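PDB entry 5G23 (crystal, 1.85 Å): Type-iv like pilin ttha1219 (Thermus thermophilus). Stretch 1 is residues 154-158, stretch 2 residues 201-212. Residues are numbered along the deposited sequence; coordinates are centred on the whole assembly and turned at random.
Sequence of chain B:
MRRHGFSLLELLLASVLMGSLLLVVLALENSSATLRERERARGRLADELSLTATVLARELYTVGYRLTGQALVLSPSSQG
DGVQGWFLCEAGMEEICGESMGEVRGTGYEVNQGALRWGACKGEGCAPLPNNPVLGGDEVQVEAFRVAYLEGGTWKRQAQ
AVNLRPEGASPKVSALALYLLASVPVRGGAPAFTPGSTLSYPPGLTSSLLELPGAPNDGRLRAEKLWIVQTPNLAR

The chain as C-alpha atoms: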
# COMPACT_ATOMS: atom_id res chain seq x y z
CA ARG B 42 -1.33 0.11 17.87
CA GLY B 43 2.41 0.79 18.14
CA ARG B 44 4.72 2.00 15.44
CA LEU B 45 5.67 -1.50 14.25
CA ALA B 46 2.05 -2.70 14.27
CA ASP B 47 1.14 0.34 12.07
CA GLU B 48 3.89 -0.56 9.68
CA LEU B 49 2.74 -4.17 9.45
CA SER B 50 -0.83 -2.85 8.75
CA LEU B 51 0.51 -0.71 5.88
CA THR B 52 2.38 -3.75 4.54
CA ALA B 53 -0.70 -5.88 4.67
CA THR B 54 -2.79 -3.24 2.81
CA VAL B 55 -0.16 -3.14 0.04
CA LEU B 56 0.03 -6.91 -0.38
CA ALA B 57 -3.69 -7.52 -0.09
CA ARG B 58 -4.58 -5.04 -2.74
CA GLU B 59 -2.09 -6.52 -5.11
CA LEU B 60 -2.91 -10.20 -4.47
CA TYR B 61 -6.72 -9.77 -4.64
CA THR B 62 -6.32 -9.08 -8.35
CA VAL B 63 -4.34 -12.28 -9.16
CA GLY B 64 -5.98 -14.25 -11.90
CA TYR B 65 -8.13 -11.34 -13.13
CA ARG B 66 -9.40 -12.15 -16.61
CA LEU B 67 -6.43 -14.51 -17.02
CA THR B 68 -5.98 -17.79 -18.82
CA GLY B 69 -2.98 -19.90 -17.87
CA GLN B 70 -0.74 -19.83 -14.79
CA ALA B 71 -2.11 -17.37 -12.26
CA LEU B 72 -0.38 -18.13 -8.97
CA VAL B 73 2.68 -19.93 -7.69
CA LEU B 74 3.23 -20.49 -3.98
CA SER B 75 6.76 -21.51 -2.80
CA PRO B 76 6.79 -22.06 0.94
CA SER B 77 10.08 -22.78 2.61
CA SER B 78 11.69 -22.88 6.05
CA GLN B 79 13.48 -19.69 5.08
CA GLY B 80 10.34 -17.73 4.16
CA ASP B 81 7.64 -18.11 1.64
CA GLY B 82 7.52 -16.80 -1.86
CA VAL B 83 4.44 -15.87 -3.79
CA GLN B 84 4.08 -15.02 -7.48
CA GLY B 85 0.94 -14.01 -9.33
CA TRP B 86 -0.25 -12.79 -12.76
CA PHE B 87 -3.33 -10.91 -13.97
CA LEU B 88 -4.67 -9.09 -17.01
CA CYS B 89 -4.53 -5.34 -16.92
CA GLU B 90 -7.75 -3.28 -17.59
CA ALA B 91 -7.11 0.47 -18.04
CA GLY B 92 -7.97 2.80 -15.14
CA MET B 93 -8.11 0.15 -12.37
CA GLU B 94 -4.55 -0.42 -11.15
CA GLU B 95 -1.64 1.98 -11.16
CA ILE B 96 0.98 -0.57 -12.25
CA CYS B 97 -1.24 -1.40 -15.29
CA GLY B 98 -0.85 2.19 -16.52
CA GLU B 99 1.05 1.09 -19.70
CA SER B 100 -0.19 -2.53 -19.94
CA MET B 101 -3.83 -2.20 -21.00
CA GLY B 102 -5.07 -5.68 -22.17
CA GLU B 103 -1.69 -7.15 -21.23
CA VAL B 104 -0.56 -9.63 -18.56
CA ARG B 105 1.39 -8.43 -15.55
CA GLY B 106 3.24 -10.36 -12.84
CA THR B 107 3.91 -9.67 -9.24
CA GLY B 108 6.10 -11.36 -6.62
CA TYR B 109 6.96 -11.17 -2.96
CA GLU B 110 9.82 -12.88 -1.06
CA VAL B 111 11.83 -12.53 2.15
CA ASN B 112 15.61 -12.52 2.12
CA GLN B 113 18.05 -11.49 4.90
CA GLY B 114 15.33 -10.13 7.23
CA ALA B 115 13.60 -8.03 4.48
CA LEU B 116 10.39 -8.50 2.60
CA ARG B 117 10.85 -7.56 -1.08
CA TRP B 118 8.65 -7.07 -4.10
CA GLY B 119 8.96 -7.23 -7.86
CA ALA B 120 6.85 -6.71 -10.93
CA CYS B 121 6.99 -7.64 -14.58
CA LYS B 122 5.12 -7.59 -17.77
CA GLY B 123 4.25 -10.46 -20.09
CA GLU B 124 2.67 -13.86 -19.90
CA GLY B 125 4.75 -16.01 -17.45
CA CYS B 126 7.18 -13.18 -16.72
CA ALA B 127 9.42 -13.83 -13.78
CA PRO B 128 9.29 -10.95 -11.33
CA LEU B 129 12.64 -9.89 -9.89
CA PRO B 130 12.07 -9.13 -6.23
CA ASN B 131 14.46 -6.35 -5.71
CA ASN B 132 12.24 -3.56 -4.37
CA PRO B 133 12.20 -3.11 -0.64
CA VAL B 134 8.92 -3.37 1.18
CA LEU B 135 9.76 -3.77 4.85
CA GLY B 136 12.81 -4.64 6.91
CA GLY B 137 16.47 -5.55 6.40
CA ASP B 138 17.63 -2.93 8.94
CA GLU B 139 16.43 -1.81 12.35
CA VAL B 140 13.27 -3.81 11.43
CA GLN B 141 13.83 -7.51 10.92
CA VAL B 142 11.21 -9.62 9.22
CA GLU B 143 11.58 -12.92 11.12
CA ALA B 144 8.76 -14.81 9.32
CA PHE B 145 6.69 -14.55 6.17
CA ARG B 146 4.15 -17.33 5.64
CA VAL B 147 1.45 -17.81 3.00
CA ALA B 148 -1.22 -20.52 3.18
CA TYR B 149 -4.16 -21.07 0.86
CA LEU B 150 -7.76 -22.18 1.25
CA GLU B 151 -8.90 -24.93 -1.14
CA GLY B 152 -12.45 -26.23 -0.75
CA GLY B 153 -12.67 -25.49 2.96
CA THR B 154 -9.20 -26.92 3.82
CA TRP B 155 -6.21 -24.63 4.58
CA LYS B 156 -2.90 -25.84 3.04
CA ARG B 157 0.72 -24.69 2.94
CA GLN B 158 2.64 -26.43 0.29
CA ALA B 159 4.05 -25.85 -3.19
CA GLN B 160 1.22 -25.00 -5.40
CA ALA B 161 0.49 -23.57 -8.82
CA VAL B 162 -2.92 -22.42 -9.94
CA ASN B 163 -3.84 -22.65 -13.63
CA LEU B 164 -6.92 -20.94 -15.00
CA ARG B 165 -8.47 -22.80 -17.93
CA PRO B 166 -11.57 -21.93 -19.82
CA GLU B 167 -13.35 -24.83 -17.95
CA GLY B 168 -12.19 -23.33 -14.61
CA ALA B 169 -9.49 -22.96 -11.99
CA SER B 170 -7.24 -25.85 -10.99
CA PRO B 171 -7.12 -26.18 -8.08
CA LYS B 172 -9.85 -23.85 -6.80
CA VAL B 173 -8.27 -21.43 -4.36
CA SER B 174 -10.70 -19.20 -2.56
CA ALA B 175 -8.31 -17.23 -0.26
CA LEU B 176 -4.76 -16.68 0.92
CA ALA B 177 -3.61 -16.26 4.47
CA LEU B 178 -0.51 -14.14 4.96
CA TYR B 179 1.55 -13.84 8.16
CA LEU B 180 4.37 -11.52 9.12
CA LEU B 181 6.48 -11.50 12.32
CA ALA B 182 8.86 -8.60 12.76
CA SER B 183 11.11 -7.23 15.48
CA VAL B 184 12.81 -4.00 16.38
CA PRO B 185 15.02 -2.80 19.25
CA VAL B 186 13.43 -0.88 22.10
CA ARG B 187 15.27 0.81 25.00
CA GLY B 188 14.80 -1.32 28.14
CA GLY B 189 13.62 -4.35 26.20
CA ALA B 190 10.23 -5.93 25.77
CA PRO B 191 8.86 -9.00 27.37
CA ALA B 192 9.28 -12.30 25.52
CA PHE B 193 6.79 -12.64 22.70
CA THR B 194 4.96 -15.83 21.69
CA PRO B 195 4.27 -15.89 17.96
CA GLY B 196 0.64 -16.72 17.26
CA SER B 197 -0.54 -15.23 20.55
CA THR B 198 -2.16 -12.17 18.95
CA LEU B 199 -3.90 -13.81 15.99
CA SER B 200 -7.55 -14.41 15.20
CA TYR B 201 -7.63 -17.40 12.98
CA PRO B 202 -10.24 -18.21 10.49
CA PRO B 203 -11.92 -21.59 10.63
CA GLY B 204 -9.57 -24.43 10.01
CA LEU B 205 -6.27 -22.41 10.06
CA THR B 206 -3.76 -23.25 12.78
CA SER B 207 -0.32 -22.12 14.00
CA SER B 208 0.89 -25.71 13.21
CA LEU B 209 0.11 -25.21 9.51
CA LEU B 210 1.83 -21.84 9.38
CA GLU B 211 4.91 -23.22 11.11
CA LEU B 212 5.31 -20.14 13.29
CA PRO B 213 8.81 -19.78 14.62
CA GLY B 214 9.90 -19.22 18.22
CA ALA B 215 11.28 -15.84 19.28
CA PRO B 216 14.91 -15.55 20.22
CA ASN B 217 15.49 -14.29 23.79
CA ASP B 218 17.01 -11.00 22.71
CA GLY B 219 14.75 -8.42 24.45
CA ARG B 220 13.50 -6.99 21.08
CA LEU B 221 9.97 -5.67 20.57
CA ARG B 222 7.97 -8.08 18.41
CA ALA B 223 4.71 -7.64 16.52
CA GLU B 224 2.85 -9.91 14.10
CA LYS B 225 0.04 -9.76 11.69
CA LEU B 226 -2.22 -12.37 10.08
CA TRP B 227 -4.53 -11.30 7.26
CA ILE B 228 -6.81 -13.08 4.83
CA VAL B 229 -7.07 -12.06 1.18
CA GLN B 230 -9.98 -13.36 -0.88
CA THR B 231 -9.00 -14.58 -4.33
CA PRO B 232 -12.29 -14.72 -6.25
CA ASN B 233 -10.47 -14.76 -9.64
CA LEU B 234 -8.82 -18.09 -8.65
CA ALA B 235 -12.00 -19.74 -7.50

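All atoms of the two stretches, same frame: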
# COMPACT_ATOMS: atom_id res chain seq x y z
N THR B 154 -10.39 -26.51 3.12
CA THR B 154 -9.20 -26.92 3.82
C THR B 154 -8.02 -25.92 3.60
O THR B 154 -7.65 -25.62 2.47
CB THR B 154 -8.74 -28.29 3.30
OG1 THR B 154 -9.79 -29.21 3.55
CG2 THR B 154 -7.51 -28.79 4.00
N TRP B 155 -7.38 -25.50 4.67
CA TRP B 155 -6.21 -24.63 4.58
C TRP B 155 -4.95 -25.50 4.33
O TRP B 155 -4.79 -26.56 4.97
CB TRP B 155 -6.03 -23.79 5.88
CG TRP B 155 -6.99 -22.62 5.96
CD1 TRP B 155 -8.18 -22.57 6.62
CD2 TRP B 155 -6.84 -21.36 5.31
NE1 TRP B 155 -8.79 -21.33 6.38
CE2 TRP B 155 -7.97 -20.58 5.60
CE3 TRP B 155 -5.88 -20.85 4.45
CZ2 TRP B 155 -8.14 -19.31 5.09
CZ3 TRP B 155 -6.04 -19.56 3.99
CH2 TRP B 155 -7.15 -18.82 4.29
N LYS B 156 -4.09 -25.06 3.40
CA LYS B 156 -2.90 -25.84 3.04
C LYS B 156 -1.70 -24.90 2.99
O LYS B 156 -1.86 -23.68 2.79
CB LYS B 156 -3.14 -26.48 1.66
CG LYS B 156 -4.25 -27.54 1.65
CD LYS B 156 -4.55 -28.15 0.32
CE LYS B 156 -5.67 -29.16 0.52
NZ LYS B 156 -5.94 -29.88 -0.70
N ARG B 157 -0.51 -25.46 3.18
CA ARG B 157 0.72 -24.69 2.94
C ARG B 157 1.73 -25.63 2.37
O ARG B 157 2.29 -26.51 3.04
CB ARG B 157 1.25 -23.98 4.19
CG ARG B 157 2.59 -23.29 4.00
CD ARG B 157 3.01 -22.37 5.14
NE ARG B 157 4.41 -21.94 5.04
CZ ARG B 157 5.47 -22.69 5.42
NH1 ARG B 157 5.31 -23.85 5.99
NH2 ARG B 157 6.69 -22.29 5.17
N GLN B 158 1.87 -25.48 1.07
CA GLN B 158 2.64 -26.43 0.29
C GLN B 158 2.87 -25.76 -1.04
O GLN B 158 2.19 -24.79 -1.40
CB GLN B 158 1.90 -27.76 0.11
CG GLN B 158 0.51 -27.65 -0.49
CD GLN B 158 -0.33 -28.90 -0.35
OE1 GLN B 158 -0.55 -29.39 0.77
NE2 GLN B 158 -0.73 -29.46 -1.46
N TYR B 201 -7.71 -16.54 14.14
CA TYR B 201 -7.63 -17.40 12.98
C TYR B 201 -8.99 -17.61 12.37
O TYR B 201 -9.98 -17.81 13.08
CB TYR B 201 -7.06 -18.76 13.37
CG TYR B 201 -5.68 -18.76 13.86
CD1 TYR B 201 -4.59 -18.86 13.00
CD2 TYR B 201 -5.41 -18.70 15.25
CE1 TYR B 201 -3.28 -18.93 13.48
CE2 TYR B 201 -4.13 -18.79 15.73
CZ TYR B 201 -3.08 -18.88 14.86
OH TYR B 201 -1.79 -18.96 15.39
N PRO B 202 -9.06 -17.67 11.06
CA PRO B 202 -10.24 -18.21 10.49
C PRO B 202 -10.43 -19.70 10.70
O PRO B 202 -9.49 -20.42 11.03
CB PRO B 202 -10.03 -17.94 8.98
CG PRO B 202 -8.57 -18.01 8.80
CD PRO B 202 -7.97 -17.55 10.09
N PRO B 203 -11.65 -20.18 10.44
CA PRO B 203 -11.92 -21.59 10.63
C PRO B 203 -10.94 -22.49 9.89
O PRO B 203 -10.73 -22.32 8.71
CB PRO B 203 -13.34 -21.74 10.08
CG PRO B 203 -13.98 -20.42 10.30
CD PRO B 203 -12.88 -19.43 10.09
N GLY B 204 -10.40 -23.45 10.60
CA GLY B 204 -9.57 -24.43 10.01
C GLY B 204 -8.09 -24.05 9.89
O GLY B 204 -7.30 -24.92 9.56
N LEU B 205 -7.70 -22.81 10.15
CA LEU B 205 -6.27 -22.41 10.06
C LEU B 205 -5.62 -22.46 11.43
O LEU B 205 -6.20 -21.95 12.43
CB LEU B 205 -6.13 -21.00 9.49
CG LEU B 205 -4.73 -20.50 9.23
CD1 LEU B 205 -3.98 -21.35 8.19
CD2 LEU B 205 -4.77 -19.09 8.69
N THR B 206 -4.42 -23.05 11.52
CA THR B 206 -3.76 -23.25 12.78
C THR B 206 -2.28 -22.74 12.73
O THR B 206 -1.65 -22.58 11.64
CB THR B 206 -3.73 -24.72 13.12
OG1 THR B 206 -3.01 -25.40 12.07
CG2 THR B 206 -5.14 -25.29 13.30
N SER B 207 -1.74 -22.44 13.90
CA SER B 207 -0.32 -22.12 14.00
C SER B 207 0.53 -23.26 13.46
O SER B 207 1.63 -23.00 12.94
CB SER B 207 0.12 -21.79 15.45
OG SER B 207 -0.21 -22.88 16.30
N SER B 208 0.10 -24.51 13.67
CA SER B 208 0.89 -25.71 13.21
C SER B 208 1.07 -25.69 11.67
O SER B 208 2.17 -25.86 11.14
CB SER B 208 0.19 -26.99 13.63
OG SER B 208 0.82 -28.10 13.06
N LEU B 209 0.01 -25.33 10.97
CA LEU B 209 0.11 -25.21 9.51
C LEU B 209 1.06 -24.12 9.04
O LEU B 209 1.80 -24.32 8.07
CB LEU B 209 -1.26 -25.04 8.90
CG LEU B 209 -1.19 -25.11 7.36
CD1 LEU B 209 -1.04 -26.53 6.90
CD2 LEU B 209 -2.39 -24.46 6.71
N LEU B 210 1.05 -22.99 9.74
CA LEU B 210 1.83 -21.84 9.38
C LEU B 210 3.25 -21.99 9.79
O LEU B 210 4.07 -21.24 9.30
CB LEU B 210 1.26 -20.59 10.00
CG LEU B 210 -0.10 -20.19 9.47
CD1 LEU B 210 -0.59 -19.01 10.28
CD2 LEU B 210 -0.06 -19.84 8.01
N GLU B 211 3.56 -22.95 10.65
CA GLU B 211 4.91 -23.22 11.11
C GLU B 211 5.55 -21.95 11.70
O GLU B 211 6.61 -21.49 11.28
CB GLU B 211 5.79 -23.76 10.00
CG GLU B 211 5.41 -25.16 9.66
CD GLU B 211 6.08 -25.75 8.42
OE1 GLU B 211 7.02 -25.18 7.85
OE2 GLU B 211 5.64 -26.83 8.06
N LEU B 212 4.84 -21.40 12.65
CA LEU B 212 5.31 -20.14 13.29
C LEU B 212 6.58 -20.43 14.05
O LEU B 212 6.67 -21.49 14.70
CB LEU B 212 4.22 -19.63 14.19
CG LEU B 212 2.91 -19.28 13.55
CD1 LEU B 212 2.02 -18.58 14.55
CD2 LEU B 212 3.15 -18.41 12.31
O HOH W 1 -7.99 -26.52 7.37
O HOH W 2 -11.57 -20.49 6.74
O HOH W 3 3.42 -25.66 6.14

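The strongest polar link is a salt bridge between Arg157 NH1 and Glu211 OE1, 2.9 Å apart; its hydrogen bond is weak, with an N-H...O angle of 142°. Arg157 reaches it extended, chi1 to chi3 all t, and Glu211 OE1 lies near the guanidinium plane. Water 3 accepts from Arg157 NH1 (2.6 Å) and lies 2.9 Å from Leu209 O and 3.2 Å from Glu211 OE2. Leu210 O sits over one guanidinium face, 4.3 Å from Arg157 NE. Glu211 has positive phi (54°) and closes a Schellman motif there, its CA-to-CB bond directed toward the first stretch.

Two further waters bridge the stretches. Water 1 accepts from Trp155 N (3.0 Å) and donates to Gly204 O (2.8 Å); water 2 accepts from Trp155 NE1 (2.9 Å) and donates to Pro203 O (2.8 Å).

Packing centres on buried Trp155, which contributes 123 Å² of the 427 Å² total. Leu205 CB stands 3.9 Å from the centroid of its five-membered ring, 12° off the normal, a CH-pi contact. Trp155 CZ2 meets Pro202 CG at 4.0 Å. At phi/psi 86/-9 in the type II turn, a CB on Gly204 would be jammed against Pro203 O, which by itself calls for glycine; an ideal CB would also point toward Trp155, 3.6 Å from Trp155 CD1. Leu209 CD2 packs 3.8 Å from Trp155 CB.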